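Local coordinates for protein fructose-1,6-bisphosphatase/inositol-1-monophosphatase (Thermotoga maritima, PDB 2P3N) that hydrolyses inositol monophosphates and fructose 1,6-bisphosphate with the help of magnesium, releasing phosphate, and works as a homotetramer, at residues A[63-68]-A[78-83]; A[74-79]-A[96-101]. One frame throughout, in Å; residues are numbered along the deposited sequence.

Interaction 1 (A[63-68]-A[78-83]); sequences MAEEGI and IDPIDG. With MG (magnesium ion), chain E.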
loop_
_atom_site.group_PDB
_atom_site.type_symbol
_atom_site.label_atom_id
_atom_site.label_comp_id
_atom_site.label_asym_id
_atom_site.label_seq_id
_atom_site.Cartn_x
_atom_site.Cartn_y
_atom_site.Cartn_z
ATOM N N MET A 63 -25.622 -11.569 13.876
ATOM C CA MET A 63 -25.772 -10.573 14.914
ATOM C C MET A 63 -24.864 -9.469 14.408
ATOM O O MET A 63 -23.642 -9.588 14.449
ATOM C CB MET A 63 -25.286 -11.088 16.265
ATOM C CG MET A 63 -25.741 -10.217 17.419
ATOM S SD MET A 63 -24.420 -9.844 18.571
ATOM C CE MET A 63 -24.208 -11.451 19.281
ATOM N N ALA A 64 -25.478 -8.410 13.893
ATOM C CA ALA A 64 -24.740 -7.286 13.343
ATOM C C ALA A 64 -25.060 -6.005 14.115
ATOM O O ALA A 64 -26.219 -5.739 14.459
ATOM C CB ALA A 64 -25.076 -7.129 11.841
ATOM N N GLU A 65 -24.023 -5.221 14.401
ATOM C CA GLU A 65 -24.195 -3.986 15.149
ATOM C C GLU A 65 -25.422 -3.202 14.729
ATOM O O GLU A 65 -26.339 -2.996 15.512
ATOM C CB GLU A 65 -22.967 -3.090 15.006
ATOM C CG GLU A 65 -23.246 -1.672 15.440
ATOM C CD GLU A 65 -22.006 -0.910 15.777
ATOM O OE1 GLU A 65 -21.031 -1.008 15.003
ATOM O OE2 GLU A 65 -22.014 -0.207 16.809
ATOM N N GLU A 66 -25.431 -2.771 13.479
ATOM C CA GLU A 66 -26.522 -1.982 12.957
ATOM C C GLU A 66 -27.829 -2.733 12.723
ATOM O O GLU A 66 -28.193 -2.998 11.579
ATOM C CB GLU A 66 -26.074 -1.307 11.660
ATOM C CG GLU A 66 -25.610 0.132 11.827
ATOM C CD GLU A 66 -24.399 0.264 12.712
ATOM O OE1 GLU A 66 -23.312 -0.184 12.298
ATOM O OE2 GLU A 66 -24.534 0.816 13.822
ATOM N N GLY A 67 -28.531 -3.095 13.794
ATOM C CA GLY A 67 -29.815 -3.759 13.620
ATOM C C GLY A 67 -30.043 -5.244 13.847
ATOM O O GLY A 67 -30.806 -5.609 14.728
ATOM N N ILE A 68 -29.412 -6.106 13.057
ATOM C CA ILE A 68 -29.613 -7.554 13.186
ATOM C C ILE A 68 -29.073 -8.140 14.486
ATOM O O ILE A 68 -27.860 -8.215 14.686
ATOM C CB ILE A 68 -28.960 -8.300 12.007
ATOM C CG1 ILE A 68 -29.242 -7.552 10.698
ATOM C CG2 ILE A 68 -29.498 -9.729 11.935
ATOM C CD1 ILE A 68 -28.468 -8.082 9.512
ATOM N N ILE A 78 -21.089 -9.469 13.300
ATOM C CA ILE A 78 -20.569 -8.470 12.382
ATOM C C ILE A 78 -20.544 -7.039 12.866
ATOM O O ILE A 78 -21.506 -6.545 13.436
ATOM C CB ILE A 78 -21.414 -8.489 11.086
ATOM C CG1 ILE A 78 -21.384 -9.894 10.485
ATOM C CG2 ILE A 78 -20.942 -7.412 10.114
ATOM C CD1 ILE A 78 -22.540 -10.168 9.554
ATOM N N ASP A 79 -19.421 -6.378 12.645
ATOM C CA ASP A 79 -19.331 -4.968 12.952
ATOM C C ASP A 79 -18.933 -4.365 11.607
ATOM O O ASP A 79 -17.773 -4.445 11.193
ATOM C CB ASP A 79 -18.289 -4.654 14.023
ATOM C CG ASP A 79 -18.376 -3.202 14.496
ATOM O OD1 ASP A 79 -17.955 -2.892 15.632
ATOM O OD2 ASP A 79 -18.873 -2.364 13.719
ATOM N N PRO A 80 -19.913 -3.789 10.888
ATOM C CA PRO A 80 -19.651 -3.179 9.582
ATOM C C PRO A 80 -18.521 -2.139 9.608
ATOM O O PRO A 80 -17.721 -2.069 8.679
ATOM C CB PRO A 80 -21.016 -2.593 9.195
ATOM C CG PRO A 80 -21.667 -2.309 10.536
ATOM C CD PRO A 80 -21.306 -3.547 11.312
ATOM N N ILE A 81 -18.456 -1.325 10.656
ATOM C CA ILE A 81 -17.383 -0.339 10.767
ATOM C C ILE A 81 -17.052 -0.137 12.222
ATOM O O ILE A 81 -17.794 0.526 12.940
ATOM C CB ILE A 81 -17.746 1.059 10.197
ATOM C CG1 ILE A 81 -18.022 0.976 8.695
ATOM C CG2 ILE A 81 -16.589 2.016 10.452
ATOM C CD1 ILE A 81 -18.409 2.291 8.054
ATOM N N ASP A 82 -15.946 -0.723 12.662
ATOM C CA ASP A 82 -15.529 -0.563 14.045
ATOM C C ASP A 82 -14.619 0.662 14.071
ATOM O O ASP A 82 -13.467 0.605 13.656
ATOM C CB ASP A 82 -14.792 -1.817 14.525
ATOM C CG ASP A 82 -14.402 -1.741 15.994
ATOM O OD1 ASP A 82 -13.870 -2.740 16.526
ATOM O OD2 ASP A 82 -14.624 -0.683 16.620
ATOM N N GLY A 83 -15.152 1.781 14.540
ATOM C CA GLY A 83 -14.369 3.003 14.575
ATOM C C GLY A 83 -14.995 3.984 13.599
ATOM O O GLY A 83 -14.303 4.639 12.818
HETATM MG MG MG E . -19.264 -0.270 14.139
HETATM O O HOH W 1 -20.562 -0.007 12.305
HETATM O O HOH W 2 -18.436 -0.141 16.077
HETATM O O HOH W 3 -19.743 1.539 14.640
#
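M63 offers its carbonyl O to the N-H of I78 (N to O 2.8 Å), a nearly straight bond in the carbonyl plane. A64 pairs with I78 in a parallel bridge, the two CB atoms meeting on one face of the sheet, while A64 CA makes a C-H...O contact with I78 O. The same carbonyl is the acceptor of the E65 N-H, 3.0 Å from E65 N to I78 O, almost along the C=O axis, where the strand gives way to loop. From here the E65 side chain runs extended, CG anti to the backbone N (chi1 164°), alongside D79. Both carboxylates end on the magnesium ion, E65 OE1 at 2.1 Å and D79 OD2 at 2.2 Å from MG, with their planes almost perpendicular (88°). The carbonyl O of I81, turned toward the metal beyond the corner at P80, and three waters complete six ligands. E65 OE1 and D79 OD2 sit only 2.9 Å apart, a spacing of two acceptors that the shared metal accounts for. E66, bent at chi2 and centre of an inverse gamma turn, lays OE1 against P80 CG, 3.2 Å away, and accepts a hydrogen bond from a metal-bound water that accepts the N-H of I81; its OE2 forms a salt bridge with K31. Crowded carboxylates, with D201 also close to D79, would by themselves tend to raise each other's pKa; the bound magnesium probably offsets this and keeps E65 and D79 ionised, and the concentrated negative charge is likely to favour a divalent cation.

Interaction 2 (A[74-79]-A[96-101]); sequences RLWIID and ISLAYV. With MG (magnesium ion), chain E.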
loop_
_atom_site.group_PDB
_atom_site.type_symbol
_atom_site.label_atom_id
_atom_site.label_comp_id
_atom_site.label_asym_id
_atom_site.label_seq_id
_atom_site.Cartn_x
_atom_site.Cartn_y
_atom_site.Cartn_z
ATOM N N ARG A 74 -25.026 -21.237 15.710
ATOM C CA ARG A 74 -24.187 -20.951 14.557
ATOM C C ARG A 74 -24.485 -19.496 14.242
ATOM O O ARG A 74 -25.369 -19.181 13.443
ATOM C CB ARG A 74 -24.562 -21.878 13.393
ATOM C CG ARG A 74 -24.161 -23.309 13.689
ATOM C CD ARG A 74 -24.738 -24.343 12.733
ATOM N NE ARG A 74 -24.123 -24.324 11.413
ATOM C CZ ARG A 74 -23.811 -25.414 10.715
ATOM N NH1 ARG A 74 -24.041 -26.625 11.212
ATOM N NH2 ARG A 74 -23.286 -25.294 9.502
ATOM N N LEU A 75 -23.745 -18.613 14.908
ATOM C CA LEU A 75 -23.941 -17.177 14.766
ATOM C C LEU A 75 -22.720 -16.375 14.301
ATOM O O LEU A 75 -21.638 -16.471 14.886
ATOM C CB LEU A 75 -24.421 -16.606 16.107
ATOM C CG LEU A 75 -24.719 -15.106 16.170
ATOM C CD1 LEU A 75 -26.156 -14.847 15.731
ATOM C CD2 LEU A 75 -24.493 -14.597 17.589
ATOM N N TRP A 76 -22.906 -15.570 13.257
ATOM C CA TRP A 76 -21.839 -14.717 12.735
ATOM C C TRP A 76 -22.012 -13.317 13.333
ATOM O O TRP A 76 -23.060 -12.687 13.172
ATOM C CB TRP A 76 -21.923 -14.606 11.210
ATOM C CG TRP A 76 -21.767 -15.891 10.444
ATOM C CD1 TRP A 76 -22.700 -16.880 10.289
ATOM C CD2 TRP A 76 -20.632 -16.287 9.657
ATOM N NE1 TRP A 76 -22.222 -17.860 9.447
ATOM C CE2 TRP A 76 -20.956 -17.522 9.046
ATOM C CE3 TRP A 76 -19.371 -15.717 9.407
ATOM C CZ2 TRP A 76 -20.064 -18.196 8.196
ATOM C CZ3 TRP A 76 -18.484 -16.394 8.560
ATOM C CH2 TRP A 76 -18.840 -17.619 7.967
ATOM N N ILE A 77 -20.995 -12.820 14.026
ATOM C CA ILE A 77 -21.103 -11.487 14.604
ATOM C C ILE A 77 -20.356 -10.485 13.732
ATOM O O ILE A 77 -19.155 -10.614 13.470
ATOM C CB ILE A 77 -20.584 -11.459 16.043
ATOM C CG1 ILE A 77 -21.272 -12.570 16.850
ATOM C CG2 ILE A 77 -20.881 -10.108 16.656
ATOM C CD1 ILE A 77 -20.940 -12.569 18.320
ATOM N N ILE A 78 -21.089 -9.469 13.300
ATOM C CA ILE A 78 -20.569 -8.470 12.382
ATOM C C ILE A 78 -20.544 -7.039 12.866
ATOM O O ILE A 78 -21.506 -6.545 13.436
ATOM C CB ILE A 78 -21.414 -8.489 11.086
ATOM C CG1 ILE A 78 -21.384 -9.894 10.485
ATOM C CG2 ILE A 78 -20.942 -7.412 10.114
ATOM C CD1 ILE A 78 -22.540 -10.168 9.554
ATOM N N ASP A 79 -19.421 -6.378 12.645
ATOM C CA ASP A 79 -19.331 -4.968 12.952
ATOM C C ASP A 79 -18.933 -4.365 11.607
ATOM O O ASP A 79 -17.773 -4.445 11.193
ATOM C CB ASP A 79 -18.289 -4.654 14.023
ATOM C CG ASP A 79 -18.376 -3.202 14.496
ATOM O OD1 ASP A 79 -17.955 -2.892 15.632
ATOM O OD2 ASP A 79 -18.873 -2.364 13.719
ATOM N N ILE A 96 -13.251 -3.683 9.826
ATOM C CA ILE A 96 -14.464 -4.468 9.649
ATOM C C ILE A 96 -14.202 -5.737 10.433
ATOM O O ILE A 96 -13.142 -6.335 10.313
ATOM C CB ILE A 96 -14.708 -4.875 8.188
ATOM C CG1 ILE A 96 -14.625 -3.660 7.261
ATOM C CG2 ILE A 96 -16.083 -5.496 8.062
ATOM C CD1 ILE A 96 -14.894 -4.027 5.787
ATOM N N SER A 97 -15.162 -6.164 11.233
ATOM C CA SER A 97 -14.937 -7.359 12.017
ATOM C C SER A 97 -15.986 -8.437 11.762
ATOM O O SER A 97 -17.180 -8.149 11.623
ATOM C CB SER A 97 -14.887 -6.991 13.498
ATOM O OG SER A 97 -14.260 -8.010 14.249
ATOM N N LEU A 98 -15.512 -9.681 11.679
ATOM C CA LEU A 98 -16.368 -10.841 11.447
ATOM C C LEU A 98 -15.924 -12.035 12.281
ATOM O O LEU A 98 -14.851 -12.593 12.052
ATOM C CB LEU A 98 -16.350 -11.256 9.967
ATOM C CG LEU A 98 -17.329 -12.388 9.626
ATOM C CD1 LEU A 98 -18.762 -11.912 9.898
ATOM C CD2 LEU A 98 -17.195 -12.791 8.168
ATOM N N ALA A 99 -16.747 -12.422 13.251
ATOM C CA ALA A 99 -16.443 -13.580 14.085
ATOM C C ALA A 99 -17.514 -14.628 13.843
ATOM O O ALA A 99 -18.676 -14.285 13.629
ATOM C CB ALA A 99 -16.428 -13.191 15.565
ATOM N N TYR A 100 -17.123 -15.899 13.840
ATOM C CA TYR A 100 -18.098 -16.973 13.678
ATOM C C TYR A 100 -18.161 -17.778 14.971
ATOM O O TYR A 100 -17.289 -18.592 15.265
ATOM C CB TYR A 100 -17.764 -17.921 12.528
ATOM C CG TYR A 100 -18.741 -19.079 12.492
ATOM C CD1 TYR A 100 -20.092 -18.870 12.188
ATOM C CD2 TYR A 100 -18.338 -20.366 12.857
ATOM C CE1 TYR A 100 -21.012 -19.912 12.256
ATOM C CE2 TYR A 100 -19.249 -21.412 12.927
ATOM C CZ TYR A 100 -20.581 -21.180 12.630
ATOM O OH TYR A 100 -21.477 -22.219 12.723
ATOM N N VAL A 101 -19.221 -17.532 15.726
ATOM C CA VAL A 101 -19.456 -18.171 17.001
ATOM C C VAL A 101 -20.317 -19.414 16.821
ATOM O O VAL A 101 -21.346 -19.378 16.145
ATOM C CB VAL A 101 -20.174 -17.189 17.946
ATOM C CG1 VAL A 101 -20.225 -17.731 19.337
ATOM C CG2 VAL A 101 -19.466 -15.860 17.927
HETATM MG MG MG E . -19.264 -0.270 14.139
HETATM O O HOH W 4 -16.972 -9.171 15.438
HETATM O O HOH W 2 -18.436 -0.141 16.077
HETATM O O HOH W 3 -19.743 1.539 14.640
HETATM O O HOH W 1 -20.562 -0.007 12.305
#
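W76 and Y100 face each other as a non-hydrogen-bonded pair of two antiparallel strands, and their rings meet edge to face. The edge of Y100 is directed at the face of the W76 five-membered ring, planes 55° apart, with Y100 CD1 3.5 Å from W76 CE2. Different first torsions bring this about: W76 CG is anti to the carbonyl carbon (chi1 -62°), Y100 CG anti to the backbone N (chi1 175°). L98 meets the same indole differently, with CG in plane at its edge and CD2 3.8 Å from W76 CZ3, while its CD1 presses tightly on I78 CG1 at 3.4 Å. At the outer end R74 runs beside the Y100 ring, its CG packed on the phenol oxygen, which is hydrogen-bonded to E102. W76 NE1 is hydrogen-bonded to E60. An alanine in place of W76 would lose this bond and the indole face and rim that Y100 and L98 pack on, and would probably loosen the layer under helices 2-21 and 40-56. On the other face the I77 and V101 side chains cross obliquely, I77 CD1 3.6 Å from V101 CG2. Six backbone hydrogen bonds join L75 with V101, I77 with A99 and D79 with S97, two to each pair. Packed between helices on both faces, the antiparallel pairing belongs to the large mixed sheet of the inositol monophosphatase fold, whose strand 74-79 delivers D79 to the magnesium.

Interactions 1 and 2 lie about 9 Å apart, centre to centre, and share I78 and D79 on strand 74-79. This strand is the second of the seven-stranded mixed sheet, parallel to strand 61-64 on one flank (interaction 1) and antiparallel to strand 95-102 on the other (interaction 2). Along the chain the order is 63-68, 74-79, 78-83, 96-101, so strand 74-79 leads straight into the metal-binding corner. M63 ties the two contacts together through a probable hydrogen bond from its N to W76 O. The magnesium site thus lies where the chain leaves a strand paired along both edges, which places D79 next to E65 and I81.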